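Local coordinates for dextranase (Pseudarthrobacter oxydans, PDB 6NZS), which catalyses the endohydrolysis of (1->6)-alpha-D-glucosidic linkages in dextran, at residues E558-W564 against W579-W585; S208-P214 against E227-K233; Q153-N159 against R176-P182; Y69-D73 against Y289-A293. All blocks are in the same frame, centred on the assembly; numbering follows the deposited sequence.

Contact 1 (E558-W564 against W579-W585); sequences EKTADNW and WNSWNAW
Lys559 crosses from a type I turn (Glu558 to Ala561) to segment 579-585, and its ammonium group makes two of the three direct hydrogen bonds of the contact. NZ of Lys559 donates to two main-chain carbonyls, lying 2.7 Å from O of Trp579 and 2.8 Å from O of Trp582. The backbone adds a nearly straight bond from N of Lys559 to O of Ala584 (2.9 Å, 169° at the hydrogen). A water joins that same Ala584 oxygen to the amide of Thr560.

The second kind of interaction is with indole faces. The lysine lies in the corner between two of them, its chain fully extended beyond CG. CE of Lys559 stands over the six-membered rings, 3.4 Å from the centroid in Trp579 and 3.5 Å in Trp582. One atom further, NZ of Lys559 makes cation-pi contacts with the five-membered rings, 3.8 Å from the Trp579 centroid and 4.3 Å from that of Trp582.

The third kind is aromatic. Trp564 meets the edges of both indoles obliquely, its plane at 58° to each; CH2 of Trp564 approaches CZ3 of Trp579 to 3.5 Å. Phe574 adds an edge-to-face contact to Trp582, whose strand, 582-585, pairs in parallel with strand 545-552 at the C-terminal end of the beta-solenoid.

Across these two segments, the lysine charge is therefore probably stabilised by carbonyl dipoles and pi electrons, with no carboxylate taking part.

Contact 2 (S208-P214 against E227-K233); sequences SGSIHYP and EEIIYFK
Ile211 and Ile229 are bridged in parallel register, as are His212 and Ile230: strand 211-212 stacks on strand 229-232 as successive coils do in a parallel beta-solenoid. Two bonds fix this register, N of His212 to O of Ile229 (2.8 Å) and N of Tyr231 to O of His212 (2.9 Å), with angles at hydrogen of 166° and 169°.

On the face carrying Ile211 and Ile229, CG2 of Ile211 packs against CB of Tyr231 at 3.5 Å. Tyr213 then lays CE2 over one face of the Tyr231 ring, 3.6 Å from its CG, the planes inclined at 52°. Beyond His212, CG of Pro214 sits over the Phe232 ring in a CH-pi contact.

Upstream, polar side chains set the approach. Ser210 OG accepts from N of Glu228 (3.0 Å). Glu228 holds CG anti to its carbonyl carbon and extends beyond it, which carries OE1 out to Gly209 and Ser210; OE1 of Glu228 receives N of Ser210 at 3.1 Å, on its anti side and somewhat out of the carboxylate plane. Gly209 adopts a backbone conformation suited to glycine. An alanine in place of Glu228 would probably leave the Ser210 amide without this acceptor and Lys252 without its long, weak ion-pair partner.

Further out, strand 253-256 continues the stack, Ile230 bonding through its backbone to Trp253 and Tyr255. Downstream, one water donates to O of Pro214 and to O of Tyr231, 2.8 Å from the latter, and accepts from N of Lys233.

Contact 3 (Q153-N159 against R176-P182); sequences QLYTAYN and RAIHTEP
OE2 of Glu181 is gripped twice: OH of Tyr155 donates to it at 2.7 Å, and Arg437 forms a salt bridge with it. The phenol meets the carboxylate on its anti side, 17° out of plane. Glu181 and Tyr155 run side by side in the same direction, both with CG set between the backbone N and the carbonyl carbon (chi1 70° and 83°), which lays CE1 of Tyr155 3.5 Å from CG of Glu181. The other carboxylate oxygen, OE1, is taken by the indole N-H of Trp406, so this buried acid is held at both oxygens.

Beneath the side chains the backbones form an antiparallel ladder. Tyr155 and Glu181 make a hydrogen-bonded pair, N of Tyr155 standing 2.9 Å from O of Glu181. On the other face of the sheet the hydroxyls of Thr156 and Thr180 bond to each other, OG1 to OG1 at 2.7 Å. The methyl CG2 of Thr156 lies over the ring of Tyr158, which slides its CE2 along CB of Ala177.

O of Ala157 takes two amides, N of Ile178 at 2.8 Å and, weakly, N of His179 at 3.4 Å. Past this point the register shifts by one residue, and N of Asn159 bonds to O of Arg176 at 2.8 Å.

Ile178 and His179 facing Ala157 define a classic beta bulge, here in the antiparallel strands of the N-terminal Ig-like domain, whose Glu181 and His179 side chains reach Arg437, Trp406 and His435.

Contact 4 (Y69-D73 against Y289-A293); sequences YTKED and YVYEA
Tyr291 turns one face of its ring to Asp73, whose CB rests over it in a CH-pi contact 3.7 Å from the centroid and 22° off the normal. CG of its neighbour Glu292 covers the opposite face, so the phenol is packed between a methylene of each segment.

The side chains of Tyr69 and Tyr291 cross at about a right angle, while their ring planes are inclined at 49°, and OH of Tyr69 lies 3.4 Å from CB of Tyr291. That hydroxyl donates to OD2 of Asp73 (2.6 Å) on the anti lone pair, and Arg61 holds the same oxygen in a salt bridge. A water donating to OH of Tyr69 accepts from N of Tyr291. Along its edge the Tyr69 ring meets Val290, with CE1 of Tyr69 3.9 Å from CG2 of Val290.

Lys71 passes by the edge of the Tyr291 ring, its chain extended beyond CG, to form a salt bridge across the segments: NZ of Lys71 reaches OE1 of Glu292 at 2.8 Å on the syn lone pair. Another water links OH of Tyr291 (2.7 Å) to O of Glu72. An alanine at Tyr291 would probably open a gap beneath CB of Asp73 and cost this water its phenol partner.

Val290 to Ala293 form a type II turn, with Glu292 at the positive phi (55°) expected of its third position; the contact is an interdomain one, joining a loop of the N-terminal Ig-like domain to a loop of the beta-solenoid.

Overall arrangement
Contacts 1 and 2 mark widely separated coils of the beta-solenoid: their centres lie 57 Å apart on opposite sides of the chain's centre. Contact 3 belongs to the N-terminal Ig-like domain, and contact 4 ties that domain to the solenoid. Along the chain, contacts 2 and 3 both fall inside the loop that contact 4 closes, whereas contact 1 comes after it. In space contact 4 is also the nearest neighbour of both, its closest atoms about 11 Å from contact 2 and about 12 Å from contact 3. Contact 1 stays about 19 Å from contact 3 at the nearest atoms. None of the four touches another.

Contact 1 (E558-W564 against W579-W585)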
# COMPACT_ATOMS: atom_id res chain seq x y z
N GLU A 558 23.37 18.33 -4.25
CA GLU A 558 24.73 17.93 -4.62
C GLU A 558 25.70 18.22 -3.49
O GLU A 558 25.69 19.32 -2.92
CB GLU A 558 25.19 18.66 -5.89
CG GLU A 558 24.30 18.47 -7.11
CD GLU A 558 24.75 19.32 -8.29
OE1 GLU A 558 25.88 19.11 -8.78
OE2 GLU A 558 23.97 20.19 -8.73
N LYS A 559 26.56 17.24 -3.18
CA LYS A 559 27.61 17.45 -2.19
C LYS A 559 28.49 18.65 -2.54
O LYS A 559 29.04 19.29 -1.64
CB LYS A 559 28.48 16.19 -2.11
CG LYS A 559 28.57 15.56 -0.74
CD LYS A 559 29.44 14.31 -0.79
CE LYS A 559 29.62 13.70 0.58
NZ LYS A 559 30.59 12.55 0.56
N THR A 560 28.62 18.97 -3.83
CA THR A 560 29.46 20.07 -4.28
C THR A 560 28.68 21.36 -4.55
O THR A 560 29.28 22.33 -5.01
CB THR A 560 30.22 19.66 -5.55
OG1 THR A 560 29.28 19.32 -6.58
CG2 THR A 560 31.12 18.47 -5.28
N ALA A 561 27.38 21.39 -4.27
CA ALA A 561 26.55 22.55 -4.58
C ALA A 561 26.11 23.34 -3.35
O ALA A 561 25.30 24.26 -3.49
CB ALA A 561 25.33 22.14 -5.40
N ASP A 562 26.60 22.99 -2.16
CA ASP A 562 26.29 23.76 -0.95
C ASP A 562 24.78 23.84 -0.67
O ASP A 562 24.28 24.82 -0.13
CB ASP A 562 26.92 25.16 -0.98
CG ASP A 562 27.04 25.78 0.40
OD1 ASP A 562 27.17 25.04 1.40
OD2 ASP A 562 27.01 27.03 0.48
N ASN A 563 24.04 22.79 -1.04
CA ASN A 563 22.60 22.74 -0.80
C ASN A 563 22.17 21.44 -0.14
O ASN A 563 20.99 21.07 -0.22
CB ASN A 563 21.82 22.98 -2.10
CG ASN A 563 22.02 21.85 -3.10
OD1 ASN A 563 22.81 20.94 -2.87
ND2 ASN A 563 21.28 21.90 -4.21
N TRP A 564 23.09 20.73 0.52
CA TRP A 564 22.85 19.36 0.95
C TRP A 564 22.65 19.18 2.45
O TRP A 564 22.03 18.20 2.85
CB TRP A 564 24.01 18.44 0.50
CG TRP A 564 25.34 18.85 1.07
CD1 TRP A 564 26.24 19.70 0.50
CD2 TRP A 564 25.88 18.47 2.34
NE1 TRP A 564 27.32 19.86 1.34
CE2 TRP A 564 27.13 19.12 2.47
CE3 TRP A 564 25.45 17.62 3.36
CZ2 TRP A 564 27.93 18.95 3.59
CZ3 TRP A 564 26.24 17.47 4.48
CH2 TRP A 564 27.48 18.14 4.59
N TRP A 579 31.23 10.39 6.03
CA TRP A 579 31.37 11.28 4.89
C TRP A 579 31.75 10.54 3.62
O TRP A 579 31.17 10.76 2.55
CB TRP A 579 32.40 12.37 5.20
CG TRP A 579 32.64 13.31 4.06
CD1 TRP A 579 33.71 13.32 3.21
CD2 TRP A 579 31.79 14.39 3.65
NE1 TRP A 579 33.57 14.33 2.29
CE2 TRP A 579 32.41 15.01 2.55
CE3 TRP A 579 30.58 14.89 4.12
CZ2 TRP A 579 31.85 16.11 1.90
CZ3 TRP A 579 30.02 15.97 3.48
CH2 TRP A 579 30.65 16.57 2.38
N ASN A 580 32.74 9.64 3.71
CA ASN A 580 33.19 8.97 2.49
C ASN A 580 32.34 7.77 2.10
O ASN A 580 32.63 7.12 1.09
CB ASN A 580 34.67 8.60 2.62
CG ASN A 580 35.56 9.81 2.49
OD1 ASN A 580 35.35 10.65 1.62
ND2 ASN A 580 36.56 9.91 3.36
N SER A 581 31.28 7.50 2.85
CA SER A 581 30.37 6.40 2.57
C SER A 581 29.10 6.84 1.86
O SER A 581 28.18 6.04 1.70
CB SER A 581 30.01 5.66 3.86
OG SER A 581 31.13 4.90 4.32
N TRP A 582 29.02 8.11 1.44
CA TRP A 582 27.85 8.54 0.68
C TRP A 582 28.25 9.59 -0.34
O TRP A 582 29.31 10.22 -0.25
CB TRP A 582 26.71 9.06 1.57
CG TRP A 582 27.00 10.35 2.30
CD1 TRP A 582 27.67 10.48 3.47
CD2 TRP A 582 26.59 11.68 1.92
NE1 TRP A 582 27.72 11.80 3.85
CE2 TRP A 582 27.07 12.56 2.92
CE3 TRP A 582 25.87 12.21 0.84
CZ2 TRP A 582 26.85 13.93 2.86
CZ3 TRP A 582 25.66 13.58 0.79
CH2 TRP A 582 26.15 14.42 1.79
N ASN A 583 27.36 9.80 -1.31
CA ASN A 583 27.52 10.87 -2.28
C ASN A 583 26.13 11.32 -2.71
O ASN A 583 25.17 10.55 -2.68
CB ASN A 583 28.34 10.40 -3.49
CG ASN A 583 28.86 11.55 -4.33
OD1 ASN A 583 28.80 12.71 -3.93
ND2 ASN A 583 29.38 11.23 -5.51
N ALA A 584 26.03 12.59 -3.09
CA ALA A 584 24.84 13.15 -3.72
C ALA A 584 25.32 13.94 -4.93
O ALA A 584 26.13 14.86 -4.77
CB ALA A 584 24.07 14.06 -2.76
N TRP A 585 24.86 13.57 -6.12
CA TRP A 585 25.36 14.23 -7.32
C TRP A 585 24.31 14.23 -8.41
O TRP A 585 23.35 13.45 -8.39
CB TRP A 585 26.68 13.59 -7.81
CG TRP A 585 26.52 12.30 -8.58
CD1 TRP A 585 26.54 12.15 -9.93
CD2 TRP A 585 26.34 10.98 -8.03
NE1 TRP A 585 26.38 10.82 -10.27
CE2 TRP A 585 26.26 10.09 -9.12
CE3 TRP A 585 26.24 10.48 -6.74
CZ2 TRP A 585 26.08 8.72 -8.95
CZ3 TRP A 585 26.07 9.11 -6.57
CH2 TRP A 585 25.99 8.25 -7.67
O HOH W 1 28.24 16.70 -5.97

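Contact 2 (S208-P214 against E227-K233)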
# COMPACT_ATOMS: atom_id res chain seq x y z
N SER A 208 -9.20 -26.77 -14.58
CA SER A 208 -8.10 -26.47 -13.67
C SER A 208 -8.07 -27.40 -12.46
O SER A 208 -7.02 -27.53 -11.82
CB SER A 208 -8.21 -25.02 -13.18
OG SER A 208 -8.43 -24.12 -14.25
N GLY A 209 -9.18 -28.03 -12.14
CA GLY A 209 -9.29 -28.85 -10.95
C GLY A 209 -10.73 -28.84 -10.47
O GLY A 209 -11.60 -28.21 -11.06
N SER A 210 -10.97 -29.56 -9.38
CA SER A 210 -12.29 -29.53 -8.77
C SER A 210 -12.52 -28.16 -8.14
O SER A 210 -11.60 -27.55 -7.58
CB SER A 210 -12.43 -30.63 -7.72
OG SER A 210 -11.44 -30.53 -6.73
N ILE A 211 -13.76 -27.67 -8.23
CA ILE A 211 -14.10 -26.31 -7.81
C ILE A 211 -15.27 -26.34 -6.83
O ILE A 211 -16.30 -26.96 -7.10
CB ILE A 211 -14.46 -25.41 -9.00
CG1 ILE A 211 -13.30 -25.32 -9.99
CG2 ILE A 211 -14.83 -24.02 -8.50
CD1 ILE A 211 -13.63 -24.55 -11.25
N HIS A 212 -15.11 -25.65 -5.71
CA HIS A 212 -16.20 -25.32 -4.80
C HIS A 212 -16.62 -23.88 -5.05
O HIS A 212 -15.78 -22.97 -5.04
CB HIS A 212 -15.74 -25.48 -3.35
CG HIS A 212 -16.73 -24.98 -2.35
ND1 HIS A 212 -17.93 -25.63 -2.11
CD2 HIS A 212 -16.72 -23.90 -1.54
CE1 HIS A 212 -18.61 -24.96 -1.19
NE2 HIS A 212 -17.89 -23.91 -0.82
N TYR A 213 -17.92 -23.67 -5.28
CA TYR A 213 -18.48 -22.33 -5.49
C TYR A 213 -19.31 -21.96 -4.27
O TYR A 213 -20.45 -22.43 -4.14
CB TYR A 213 -19.37 -22.32 -6.73
CG TYR A 213 -18.72 -22.69 -8.04
CD1 TYR A 213 -18.73 -24.01 -8.49
CD2 TYR A 213 -18.14 -21.72 -8.84
CE1 TYR A 213 -18.15 -24.35 -9.69
CE2 TYR A 213 -17.56 -22.05 -10.04
CZ TYR A 213 -17.58 -23.36 -10.47
OH TYR A 213 -17.00 -23.70 -11.67
N PRO A 214 -18.82 -21.11 -3.38
CA PRO A 214 -19.65 -20.70 -2.24
C PRO A 214 -20.89 -19.96 -2.70
O PRO A 214 -20.88 -19.23 -3.69
CB PRO A 214 -18.72 -19.78 -1.43
CG PRO A 214 -17.34 -20.21 -1.82
CD PRO A 214 -17.44 -20.61 -3.27
N GLU A 227 -12.54 -29.67 -2.37
CA GLU A 227 -12.14 -29.37 -3.73
C GLU A 227 -10.79 -28.66 -3.75
O GLU A 227 -10.24 -28.27 -2.72
CB GLU A 227 -13.21 -28.54 -4.43
CG GLU A 227 -14.51 -29.29 -4.72
CD GLU A 227 -15.49 -29.27 -3.56
OE1 GLU A 227 -15.18 -28.72 -2.48
OE2 GLU A 227 -16.60 -29.83 -3.72
N GLU A 228 -10.24 -28.49 -4.96
CA GLU A 228 -8.93 -27.89 -5.13
C GLU A 228 -8.99 -26.37 -5.27
O GLU A 228 -7.98 -25.70 -5.02
CB GLU A 228 -8.28 -28.44 -6.40
CG GLU A 228 -7.90 -29.91 -6.34
CD GLU A 228 -7.40 -30.40 -7.68
OE1 GLU A 228 -8.23 -30.69 -8.55
OE2 GLU A 228 -6.16 -30.46 -7.87
N ILE A 229 -10.13 -25.83 -5.68
CA ILE A 229 -10.27 -24.42 -6.03
C ILE A 229 -11.53 -23.90 -5.36
O ILE A 229 -12.58 -24.54 -5.43
CB ILE A 229 -10.38 -24.25 -7.56
CG1 ILE A 229 -9.13 -24.81 -8.25
CG2 ILE A 229 -10.64 -22.79 -7.94
CD1 ILE A 229 -9.34 -25.08 -9.72
N ILE A 230 -11.43 -22.73 -4.74
CA ILE A 230 -12.59 -22.03 -4.21
C ILE A 230 -12.82 -20.81 -5.09
O ILE A 230 -11.94 -19.95 -5.21
CB ILE A 230 -12.41 -21.63 -2.73
CG1 ILE A 230 -12.11 -22.87 -1.88
CG2 ILE A 230 -13.66 -20.91 -2.23
CD1 ILE A 230 -11.69 -22.55 -0.46
N TYR A 231 -13.98 -20.76 -5.74
CA TYR A 231 -14.29 -19.79 -6.79
C TYR A 231 -15.46 -18.96 -6.30
O TYR A 231 -16.58 -19.47 -6.17
CB TYR A 231 -14.65 -20.55 -8.06
CG TYR A 231 -14.86 -19.73 -9.32
CD1 TYR A 231 -15.85 -18.75 -9.40
CD2 TYR A 231 -14.09 -19.97 -10.45
CE1 TYR A 231 -16.04 -18.03 -10.56
CE2 TYR A 231 -14.27 -19.25 -11.61
CZ TYR A 231 -15.25 -18.28 -11.66
OH TYR A 231 -15.45 -17.56 -12.82
N PHE A 232 -15.22 -17.67 -6.04
CA PHE A 232 -16.28 -16.76 -5.60
C PHE A 232 -16.84 -16.05 -6.83
O PHE A 232 -16.17 -15.20 -7.43
CB PHE A 232 -15.75 -15.74 -4.59
CG PHE A 232 -15.45 -16.32 -3.24
CD1 PHE A 232 -14.19 -16.85 -2.97
CD2 PHE A 232 -16.41 -16.31 -2.24
CE1 PHE A 232 -13.91 -17.37 -1.72
CE2 PHE A 232 -16.12 -16.83 -0.98
CZ PHE A 232 -14.87 -17.36 -0.72
N LYS A 233 -18.06 -16.41 -7.21
CA LYS A 233 -18.74 -15.73 -8.29
C LYS A 233 -19.10 -14.31 -7.83
O LYS A 233 -19.04 -14.00 -6.64
CB LYS A 233 -20.01 -16.50 -8.66
CG LYS A 233 -19.73 -17.82 -9.37
CD LYS A 233 -21.00 -18.46 -9.92
CE LYS A 233 -21.88 -19.01 -8.82
NZ LYS A 233 -23.12 -19.63 -9.37
O HOH W 2 -18.50 -28.17 -5.63
O HOH W 3 -18.72 -28.07 -3.15
O HOH W 4 -19.25 -18.74 -5.99

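Contact 3 (Q153-N159 against R176-P182)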
# COMPACT_ATOMS: atom_id res chain seq x y z
N GLN A 153 -12.80 19.11 -2.74
CA GLN A 153 -12.63 18.04 -1.75
C GLN A 153 -11.30 18.12 -1.00
O GLN A 153 -11.13 17.40 -0.01
CB GLN A 153 -12.79 16.68 -2.44
CG GLN A 153 -14.25 16.30 -2.63
CD GLN A 153 -14.91 16.00 -1.30
OE1 GLN A 153 -14.39 15.23 -0.51
NE2 GLN A 153 -16.04 16.64 -1.04
N LEU A 154 -10.38 18.97 -1.44
CA LEU A 154 -9.07 19.03 -0.79
C LEU A 154 -9.18 19.61 0.61
O LEU A 154 -9.95 20.55 0.85
CB LEU A 154 -8.12 19.90 -1.61
CG LEU A 154 -7.78 19.40 -3.02
CD1 LEU A 154 -6.81 20.35 -3.71
CD2 LEU A 154 -7.21 17.99 -2.94
N TYR A 155 -8.38 19.07 1.51
CA TYR A 155 -8.16 19.65 2.83
C TYR A 155 -6.67 19.53 3.13
O TYR A 155 -5.95 18.76 2.49
CB TYR A 155 -8.99 18.94 3.92
CG TYR A 155 -8.27 17.70 4.39
CD1 TYR A 155 -8.24 16.56 3.60
CD2 TYR A 155 -7.55 17.69 5.59
CE1 TYR A 155 -7.53 15.45 3.97
CE2 TYR A 155 -6.84 16.58 5.97
CZ TYR A 155 -6.83 15.46 5.16
OH TYR A 155 -6.11 14.35 5.53
N THR A 156 -6.21 20.28 4.13
CA THR A 156 -4.83 20.20 4.57
C THR A 156 -4.79 19.62 5.97
O THR A 156 -5.51 20.09 6.87
CB THR A 156 -4.15 21.57 4.52
OG1 THR A 156 -4.14 22.04 3.16
CG2 THR A 156 -2.71 21.50 5.06
N ALA A 157 -3.96 18.59 6.16
CA ALA A 157 -3.66 18.08 7.49
C ALA A 157 -2.53 18.91 8.09
O ALA A 157 -1.53 19.19 7.42
CB ALA A 157 -3.24 16.62 7.40
N TYR A 158 -2.70 19.30 9.36
CA TYR A 158 -1.71 20.08 10.09
C TYR A 158 -1.24 19.32 11.32
O TYR A 158 -1.97 18.51 11.89
CB TYR A 158 -2.32 21.40 10.59
CG TYR A 158 -2.72 22.32 9.47
CD1 TYR A 158 -3.98 22.22 8.89
CD2 TYR A 158 -1.85 23.29 9.00
CE1 TYR A 158 -4.36 23.07 7.86
CE2 TYR A 158 -2.22 24.14 7.97
CZ TYR A 158 -3.47 24.02 7.40
OH TYR A 158 -3.85 24.87 6.37
N ASN A 159 -0.01 19.60 11.75
CA ASN A 159 0.50 19.10 13.01
C ASN A 159 0.34 20.22 14.03
O ASN A 159 0.83 21.33 13.80
CB ASN A 159 1.96 18.66 12.89
CG ASN A 159 2.49 17.98 14.15
OD1 ASN A 159 1.99 18.23 15.25
ND2 ASN A 159 3.49 17.14 14.00
N ARG A 176 1.32 23.56 11.79
CA ARG A 176 2.27 23.33 10.69
C ARG A 176 1.62 22.44 9.64
O ARG A 176 1.16 21.34 9.94
CB ARG A 176 3.53 22.63 11.21
CG ARG A 176 4.18 23.32 12.38
CD ARG A 176 4.69 24.71 12.04
NE ARG A 176 5.44 25.21 13.19
CZ ARG A 176 6.71 24.90 13.43
NH1 ARG A 176 7.40 24.14 12.58
NH2 ARG A 176 7.32 25.37 14.52
N ALA A 177 1.63 22.90 8.38
CA ALA A 177 1.06 22.10 7.30
C ALA A 177 1.86 20.82 7.10
O ALA A 177 3.09 20.83 7.07
CB ALA A 177 1.04 22.91 6.00
N ILE A 178 1.14 19.70 6.96
CA ILE A 178 1.74 18.39 6.73
C ILE A 178 1.50 17.91 5.30
O ILE A 178 2.44 17.48 4.62
CB ILE A 178 1.23 17.36 7.77
CG1 ILE A 178 1.73 17.73 9.18
CG2 ILE A 178 1.63 15.94 7.39
CD1 ILE A 178 3.26 17.86 9.31
N HIS A 179 0.26 17.99 4.82
CA HIS A 179 -0.03 17.49 3.48
C HIS A 179 -1.43 17.91 3.08
O HIS A 179 -2.32 18.02 3.93
CB HIS A 179 0.10 15.96 3.43
CG HIS A 179 0.21 15.43 2.03
ND1 HIS A 179 1.41 15.42 1.34
CD2 HIS A 179 -0.72 14.92 1.20
CE1 HIS A 179 1.20 14.91 0.13
NE2 HIS A 179 -0.08 14.60 0.02
N THR A 180 -1.63 18.11 1.78
CA THR A 180 -2.93 18.47 1.21
C THR A 180 -3.41 17.34 0.30
O THR A 180 -2.67 16.88 -0.57
CB THR A 180 -2.81 19.78 0.43
OG1 THR A 180 -2.48 20.83 1.34
CG2 THR A 180 -4.12 20.12 -0.27
N GLU A 181 -4.64 16.88 0.51
CA GLU A 181 -5.15 15.74 -0.23
C GLU A 181 -6.68 15.76 -0.18
O GLU A 181 -7.26 16.52 0.62
CB GLU A 181 -4.62 14.42 0.36
CG GLU A 181 -5.24 14.14 1.73
CD GLU A 181 -4.64 12.97 2.49
OE1 GLU A 181 -3.79 12.25 1.95
OE2 GLU A 181 -5.03 12.77 3.66
N PRO A 182 -7.35 14.97 -1.02
CA PRO A 182 -8.81 14.86 -0.90
C PRO A 182 -9.21 14.30 0.46
O PRO A 182 -8.64 13.32 0.93
CB PRO A 182 -9.19 13.90 -2.03
CG PRO A 182 -8.07 14.06 -3.03
CD PRO A 182 -6.84 14.25 -2.20

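Contact 4 (Y69-D73 against Y289-A293)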
# COMPACT_ATOMS: atom_id res chain seq x y z
N TYR A 69 -11.07 -2.13 23.77
CA TYR A 69 -9.84 -1.39 24.02
C TYR A 69 -10.12 0.10 23.99
O TYR A 69 -11.13 0.56 23.43
CB TYR A 69 -8.73 -1.75 23.02
CG TYR A 69 -8.99 -1.34 21.59
CD1 TYR A 69 -9.78 -2.13 20.76
CD2 TYR A 69 -8.42 -0.19 21.06
CE1 TYR A 69 -10.02 -1.77 19.44
CE2 TYR A 69 -8.66 0.18 19.74
CZ TYR A 69 -9.45 -0.61 18.94
OH TYR A 69 -9.69 -0.26 17.63
N THR A 70 -9.22 0.87 24.61
CA THR A 70 -9.26 2.32 24.57
C THR A 70 -7.98 2.94 24.03
O THR A 70 -7.99 4.14 23.72
CB THR A 70 -9.55 2.91 25.96
OG1 THR A 70 -8.50 2.53 26.86
CG2 THR A 70 -10.88 2.40 26.49
N LYS A 71 -6.91 2.16 23.87
CA LYS A 71 -5.64 2.70 23.40
C LYS A 71 -5.78 3.22 21.98
O LYS A 71 -6.74 2.93 21.26
CB LYS A 71 -4.57 1.61 23.44
CG LYS A 71 -4.78 0.50 22.43
CD LYS A 71 -3.62 -0.48 22.42
CE LYS A 71 -3.90 -1.64 21.48
NZ LYS A 71 -2.80 -2.66 21.51
N GLU A 72 -4.79 4.00 21.56
CA GLU A 72 -4.77 4.49 20.19
C GLU A 72 -4.57 3.33 19.23
O GLU A 72 -3.81 2.40 19.50
CB GLU A 72 -3.65 5.52 20.00
CG GLU A 72 -3.94 6.87 20.64
CD GLU A 72 -2.90 7.91 20.26
OE1 GLU A 72 -1.70 7.57 20.25
OE2 GLU A 72 -3.29 9.06 19.98
N ASP A 73 -5.28 3.38 18.10
CA ASP A 73 -5.13 2.37 17.07
C ASP A 73 -4.63 2.92 15.74
O ASP A 73 -4.51 2.16 14.78
CB ASP A 73 -6.43 1.56 16.87
CG ASP A 73 -7.62 2.43 16.48
OD1 ASP A 73 -7.43 3.56 15.97
OD2 ASP A 73 -8.77 1.98 16.69
N TYR A 289 -13.44 -7.45 11.09
CA TYR A 289 -12.50 -7.78 12.16
C TYR A 289 -12.14 -6.53 12.96
O TYR A 289 -11.94 -5.45 12.39
CB TYR A 289 -11.23 -8.41 11.60
CG TYR A 289 -11.47 -9.68 10.81
CD1 TYR A 289 -11.98 -10.82 11.43
CD2 TYR A 289 -11.17 -9.75 9.46
CE1 TYR A 289 -12.21 -11.98 10.72
CE2 TYR A 289 -11.38 -10.91 8.74
CZ TYR A 289 -11.90 -12.02 9.37
OH TYR A 289 -12.12 -13.16 8.64
N VAL A 290 -12.06 -6.70 14.28
CA VAL A 290 -11.57 -5.63 15.15
C VAL A 290 -10.08 -5.43 14.92
O VAL A 290 -9.36 -6.35 14.50
CB VAL A 290 -11.89 -5.99 16.62
CG1 VAL A 290 -11.05 -7.19 17.07
CG2 VAL A 290 -11.67 -4.81 17.54
N TYR A 291 -9.60 -4.22 15.19
CA TYR A 291 -8.17 -3.96 15.22
C TYR A 291 -7.48 -4.99 16.09
O TYR A 291 -7.92 -5.26 17.21
CB TYR A 291 -7.93 -2.58 15.83
CG TYR A 291 -6.48 -2.19 16.02
CD1 TYR A 291 -5.60 -2.15 14.94
CD2 TYR A 291 -5.99 -1.82 17.28
CE1 TYR A 291 -4.28 -1.76 15.11
CE2 TYR A 291 -4.68 -1.44 17.45
CZ TYR A 291 -3.82 -1.40 16.37
OH TYR A 291 -2.51 -1.01 16.55
N GLU A 292 -6.39 -5.56 15.57
CA GLU A 292 -5.61 -6.56 16.31
C GLU A 292 -6.49 -7.72 16.77
O GLU A 292 -6.35 -8.22 17.89
CB GLU A 292 -4.84 -5.93 17.48
CG GLU A 292 -3.52 -5.27 17.09
CD GLU A 292 -2.77 -4.69 18.28
OE1 GLU A 292 -3.44 -4.20 19.22
OE2 GLU A 292 -1.52 -4.72 18.29
N ALA A 293 -7.41 -8.14 15.91
CA ALA A 293 -8.21 -9.33 16.17
C ALA A 293 -7.29 -10.53 16.36
O ALA A 293 -6.55 -10.91 15.44
CB ALA A 293 -9.17 -9.57 15.01
O HOH W 5 -11.30 -1.72 15.97
O HOH W 6 -0.11 -3.43 20.12
O HOH W 7 -2.07 0.28 18.87